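Local coordinates for protein phosphoinositol-specific phospholipase C (Pseudomonas sp., PDB 5FYP) that probably cleaves phosphoinositides in a calcium-dependent manner, as a bacterial phospholipase C with a TIM-barrel-like catalytic domain, at residues A[195-200]-A[230-235]. Numbering follows the deposited sequence.
Sequences KLSQYA and SQSSGY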
# COMPACT_ATOMS: atom_id res chain seq x y z
N LYS A 195 8.51 -8.39 -10.50
CA LYS A 195 7.23 -7.88 -10.99
C LYS A 195 7.07 -6.39 -10.72
O LYS A 195 6.42 -5.68 -11.49
CB LYS A 195 6.04 -8.66 -10.42
CG LYS A 195 5.66 -9.91 -11.20
CD LYS A 195 6.74 -10.94 -11.36
CE LYS A 195 6.21 -12.20 -12.04
NZ LYS A 195 7.25 -13.21 -12.31
N LEU A 196 7.65 -5.91 -9.62
CA LEU A 196 7.66 -4.49 -9.32
C LEU A 196 8.58 -3.75 -10.29
O LEU A 196 8.27 -2.64 -10.73
CB LEU A 196 8.09 -4.23 -7.87
CG LEU A 196 7.01 -4.42 -6.80
CD1 LEU A 196 6.17 -5.65 -6.88
CD2 LEU A 196 7.62 -4.27 -5.44
N SER A 197 9.73 -4.35 -10.61
CA SER A 197 10.66 -3.75 -11.55
C SER A 197 10.02 -3.61 -12.94
O SER A 197 10.18 -2.59 -13.60
CB SER A 197 11.93 -4.56 -11.60
OG SER A 197 12.95 -3.85 -12.30
N GLN A 198 9.26 -4.63 -13.31
CA GLN A 198 8.56 -4.60 -14.60
C GLN A 198 7.52 -3.47 -14.62
O GLN A 198 7.38 -2.77 -15.62
CB GLN A 198 7.89 -5.94 -14.84
CG GLN A 198 8.89 -7.06 -15.15
CD GLN A 198 8.35 -8.45 -14.86
OE1 GLN A 198 7.16 -8.66 -14.68
NE2 GLN A 198 9.22 -9.41 -14.85
N TYR A 199 6.78 -3.33 -13.52
CA TYR A 199 5.79 -2.25 -13.42
C TYR A 199 6.47 -0.88 -13.55
O TYR A 199 6.04 -0.03 -14.34
CB TYR A 199 5.02 -2.40 -12.11
CG TYR A 199 4.11 -1.23 -11.85
CD1 TYR A 199 2.83 -1.17 -12.40
CD2 TYR A 199 4.54 -0.16 -11.09
CE1 TYR A 199 2.02 -0.06 -12.23
CE2 TYR A 199 3.74 0.96 -10.88
CZ TYR A 199 2.48 1.01 -11.48
OH TYR A 199 1.73 2.12 -11.29
N ALA A 200 7.54 -0.65 -12.80
CA ALA A 200 8.21 0.63 -12.82
C ALA A 200 8.85 0.93 -14.16
O ALA A 200 8.85 2.07 -14.63
CB ALA A 200 9.23 0.73 -11.69
N SER A 230 18.52 -1.17 -11.64
CA SER A 230 18.89 0.09 -11.02
C SER A 230 17.84 1.20 -11.32
O SER A 230 17.44 1.98 -10.45
CB SER A 230 20.28 0.48 -11.46
OG SER A 230 20.63 1.68 -10.84
N GLN A 231 17.38 1.27 -12.56
CA GLN A 231 16.40 2.30 -12.92
C GLN A 231 15.11 2.14 -12.07
O GLN A 231 14.60 3.12 -11.51
CB GLN A 231 16.04 2.17 -14.39
CG GLN A 231 14.90 3.05 -14.84
CD GLN A 231 14.43 2.72 -16.26
OE1 GLN A 231 15.17 2.12 -17.02
NE2 GLN A 231 13.20 3.10 -16.62
N SER A 232 14.61 0.92 -11.97
CA SER A 232 13.40 0.72 -11.15
C SER A 232 13.64 0.99 -9.68
O SER A 232 12.74 1.48 -8.96
CB SER A 232 12.84 -0.67 -11.35
OG SER A 232 12.35 -0.77 -12.67
N SER A 233 14.83 0.65 -9.20
CA SER A 233 15.20 0.88 -7.80
C SER A 233 15.04 2.35 -7.42
O SER A 233 14.68 2.67 -6.31
CB SER A 233 16.61 0.42 -7.56
OG SER A 233 16.76 -0.98 -7.73
N GLY A 234 15.34 3.24 -8.37
CA GLY A 234 15.27 4.67 -8.10
C GLY A 234 13.88 5.20 -7.75
O GLY A 234 13.78 6.26 -7.16
N TYR A 235 12.82 4.45 -8.10
CA TYR A 235 11.45 4.83 -7.79
C TYR A 235 11.00 4.40 -6.41
O TYR A 235 9.88 4.68 -6.02
CB TYR A 235 10.48 4.28 -8.85
CG TYR A 235 10.65 4.88 -10.23
CD1 TYR A 235 9.96 6.04 -10.60
CD2 TYR A 235 11.52 4.35 -11.14
CE1 TYR A 235 10.14 6.61 -11.85
CE2 TYR A 235 11.71 4.92 -12.40
CZ TYR A 235 11.03 6.06 -12.74
OH TYR A 235 11.20 6.67 -13.95
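Ser232 OG donates a hydrogen bond to the backbone oxygen Ser197 O, 3.0 Å away. Ser232 OG lies in the plane of the Ser197 carbonyl and meets a lone pair of Ser197 O, with a C=O...OG angle of 116°. Ser232 holds OG opposite its own carbonyl carbon and beside its backbone N (chi1 -68°), which aims the hydroxyl at the neighbouring helix. Ser197 OG is also close, 3.2 Å from Ser232 OG and 3.3 Å from Ser232 CB. It accepts a hydrogen bond from the backbone N of Ser229, just before the short helix. The carbonyl of Ser197 thus binds Ser232, while its hydroxyl binds Ser229. The two helices come close here, with Ser197 CA and Ser232 CA 5.3 Å apart. Small residues at the interface are consistent with this spacing. The contact joins helix 193-203, which follows strand 184-189 of the TIM-barrel-like domain, to the short helix 230-233 that precedes strand 238-242. Both strands probably belong to the barrel, with strand 210-211 between them in the chain. Ala200 lies one helical turn beyond Ser197. Ala200 CB points at the short helix and packs 3.6 Å from Ser232 OG. The same methyl approaches the Tyr235 ring obliquely, with Ala200 CB 4.3 Å from Tyr235 CD2. Ala200 also touches Ile211 of strand 210-211, and Tyr235 touches Thr204 in the loop after helix 193-203.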